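Local coordinates for bifunctional protein PutA (Bradyrhizobium diazoefficiens, PDB 6BSN) that probably oxidizes proline to glutamate in two steps, pairing an FAD-dependent proline dehydrogenase with an NAD-dependent aldehyde dehydrogenase in one chain, at residues A[576-581]-A[702-707]. The protein carries 1 engineered substitution. Sequence-based numbering, arbitrary orientation.
Sequences AALEQA and AGIPKS
The methyl of Ala702 presses end-on into the backbone of helix 571-587, in the groove among Ala577, Gln580 and Ala581. Its CB lies 3.4 Å from Ala581 N and 3.5 Å from Ala577 O, two atoms already joined by a helical hydrogen bond, and meets Ala581 CB at 3.8 Å. Gln580, partly exposed, flanks Ala702: with CG anti to its backbone N (chi1 175°), the aliphatic part of the chain runs alongside, CG 3.8 Å from Ala702 CA, before chi2 bends it. The buried Ala577 methyl faces the turn, its CB touched at 3.7 Å by CD1, the end of the CG1 branch of Ile704; Leu578 CD1 lies farther from that same Ile704 CD1, at 4.4 Å. Gly703, at positive phi (126°), ends helix 689-702 in a Schellman motif and lets the chain pass close to Ala577, CA to CA 4.9 Å. Ile704 also rests on Leu674 of helix 664-675 and Trp566 of helix 549-568, and packs back on Leu699 of its own preceding helix. A CA-H...O approach of Ala577 CA to Ala702 O (3.6 Å) probably adds little. The contact is thus van der Waals, methyls against each other and against an N-H...O=C pair already bonded, and the three alanines and Gly703 are consistent with so close a backbone approach.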
ATOM      1  N   ALA A 576     -24.301  16.974  14.763  1.00 30.24           N
ATOM      2  CA  ALA A 576     -24.051  16.946  16.201  1.00 28.55           C
ATOM      3  C   ALA A 576     -25.353  17.029  16.981  1.00 34.68           C
ATOM      4  O   ALA A 576     -25.495  16.377  18.025  1.00 34.60           O
ATOM      5  CB  ALA A 576     -23.107  18.087  16.609  1.00 29.42           C
ATOM      6  N   ALA A 577     -26.311  17.836  16.493  1.00 30.39           N
ATOM      7  CA  ALA A 577     -27.602  17.963  17.166  1.00 33.02           C
ATOM      8  C   ALA A 577     -28.362  16.635  17.181  1.00 33.45           C
ATOM      9  O   ALA A 577     -28.967  16.269  18.196  1.00 32.66           O
ATOM     10  CB  ALA A 577     -28.434  19.049  16.481  1.00 34.16           C
ATOM     11  N   LEU A 578     -28.343  15.900  16.064  1.00 28.71           N
ATOM     12  CA  LEU A 578     -29.004  14.602  16.032  1.00 29.25           C
ATOM     13  C   LEU A 578     -28.303  13.609  16.952  1.00 34.23           C
ATOM     14  O   LEU A 578     -28.963  12.836  17.655  1.00 38.96           O
ATOM     15  CB  LEU A 578     -29.060  14.058  14.601  1.00 31.76           C
ATOM     16  CG  LEU A 578     -30.312  14.356  13.763  1.00 32.12           C
ATOM     17  CD1 LEU A 578     -30.565  15.850  13.673  1.00 33.20           C
ATOM     18  CD2 LEU A 578     -30.235  13.724  12.348  1.00 32.32           C
ATOM     19  N   GLU A 579     -26.965  13.620  16.970  1.00 35.02           N
ATOM     20  CA  GLU A 579     -26.246  12.680  17.824  1.00 33.44           C
ATOM     21  C   GLU A 579     -26.464  12.988  19.300  1.00 36.87           C
ATOM     22  O   GLU A 579     -26.557  12.058  20.110  1.00 38.34           O
ATOM     23  CB  GLU A 579     -24.760  12.670  17.470  1.00 31.38           C
ATOM     24  CG  GLU A 579     -24.483  12.004  16.107  1.00 37.73           C
ATOM     25  CD  GLU A 579     -23.096  12.321  15.523  1.00 40.07           C
ATOM     26  OE1 GLU A 579     -22.419  13.237  16.045  1.00 39.46           O
ATOM     27  OE2 GLU A 579     -22.699  11.665  14.524  1.00 36.20           O
ATOM     28  N   GLN A 580     -26.582  14.275  19.660  1.00 31.80           N
ATOM     29  CA  GLN A 580     -26.939  14.633  21.032  1.00 32.41           C
ATOM     30  C   GLN A 580     -28.384  14.246  21.343  1.00 31.86           C
ATOM     31  O   GLN A 580     -28.695  13.834  22.466  1.00 38.05           O
ATOM     32  CB  GLN A 580     -26.707  16.132  21.264  1.00 32.01           C
ATOM     33  CG  GLN A 580     -27.166  16.670  22.643  1.00 34.92           C
ATOM     34  CD  GLN A 580     -26.387  16.090  23.840  1.00 39.37           C
ATOM     35  OE1 GLN A 580     -25.435  15.329  23.677  1.00 40.13           O
ATOM     36  NE2 GLN A 580     -26.817  16.446  25.055  1.00 35.47           N
ATOM     37  N   ALA A 581     -29.277  14.358  20.359  1.00 34.72           N
ATOM     38  CA  ALA A 581     -30.639  13.865  20.544  1.00 37.86           C
ATOM     39  C   ALA A 581     -30.643  12.368  20.854  1.00 32.81           C
ATOM     40  O   ALA A 581     -31.312  11.924  21.791  1.00 36.25           O
ATOM     41  CB  ALA A 581     -31.478  14.169  19.301  1.00 30.82           C
ATOM     42  N   ALA A 702     -31.359  19.323  22.449  1.00 38.57           N
ATOM     43  CA  ALA A 702     -30.188  18.742  21.801  1.00 35.60           C
ATOM     44  C   ALA A 702     -29.515  19.685  20.805  1.00 37.63           C
ATOM     45  O   ALA A 702     -28.416  19.376  20.333  1.00 39.60           O
ATOM     46  CB  ALA A 702     -30.592  17.448  21.087  1.00 35.03           C
ATOM     47  N   GLY A 703     -30.138  20.804  20.452  1.00 40.95           N
ATOM     48  CA  GLY A 703     -29.455  21.766  19.597  1.00 40.74           C
ATOM     49  C   GLY A 703     -30.194  22.177  18.337  1.00 39.33           C
ATOM     50  O   GLY A 703     -29.657  22.948  17.540  1.00 39.09           O
ATOM     51  N   ILE A 704     -31.399  21.659  18.119  1.00 39.07           N
ATOM     52  CA  ILE A 704     -32.230  22.110  17.001  1.00 37.80           C
ATOM     53  C   ILE A 704     -32.813  23.464  17.391  1.00 33.99           C
ATOM     54  O   ILE A 704     -33.545  23.539  18.388  1.00 37.38           O
ATOM     55  CB  ILE A 704     -33.349  21.107  16.679  1.00 41.15           C
ATOM     56  CG1 ILE A 704     -32.776  19.737  16.290  1.00 35.76           C
ATOM     57  CG2 ILE A 704     -34.272  21.667  15.586  1.00 39.65           C
ATOM     58  CD1 ILE A 704     -31.764  19.771  15.159  1.00 29.34           C
ATOM     59  N   PRO A 705     -32.522  24.548  16.661  1.00 32.97           N
ATOM     60  CA  PRO A 705     -33.054  25.865  17.044  1.00 33.89           C
ATOM     61  C   PRO A 705     -34.573  25.871  17.108  1.00 34.38           C
ATOM     62  O   PRO A 705     -35.251  25.177  16.347  1.00 35.25           O
ATOM     63  CB  PRO A 705     -32.563  26.788  15.915  1.00 36.55           C
ATOM     64  CG  PRO A 705     -31.369  26.092  15.346  1.00 38.82           C
ATOM     65  CD  PRO A 705     -31.684  24.626  15.450  1.00 33.94           C
ATOM     66  N   LYS A 706     -35.109  26.707  17.996  1.00 39.70           N
ATOM     67  CA  LYS A 706     -36.562  26.856  18.063  1.00 42.33           C
ATOM     68  C   LYS A 706     -37.153  27.253  16.715  1.00 39.19           C
ATOM     69  O   LYS A 706     -38.257  26.819  16.371  1.00 38.41           O
ATOM     70  CB  LYS A 706     -36.958  27.871  19.138  1.00 48.82           C
ATOM     71  CG  LYS A 706     -37.275  27.268  20.519  1.00 60.74           C
ATOM     72  CD  LYS A 706     -36.117  26.618  21.242  1.00 61.71           C
ATOM     73  CE  LYS A 706     -36.657  25.804  22.409  1.00 58.79           C
ATOM     74  NZ  LYS A 706     -37.691  26.580  23.164  1.00 64.23           N
ATOM     75  N   SER A 707     -36.438  28.076  15.939  1.00 38.62           N
ATOM     76  CA  SER A 707     -36.945  28.546  14.655  1.00 41.37           C
ATOM     77  C   SER A 707     -36.914  27.481  13.565  1.00 40.81           C
ATOM     78  O   SER A 707     -37.453  27.723  12.478  1.00 41.57           O
ATOM     79  CB  SER A 707     -36.159  29.777  14.189  1.00 44.11           C
ATOM     80  OG  SER A 707     -34.768  29.574  14.336  1.00 41.79           O
TER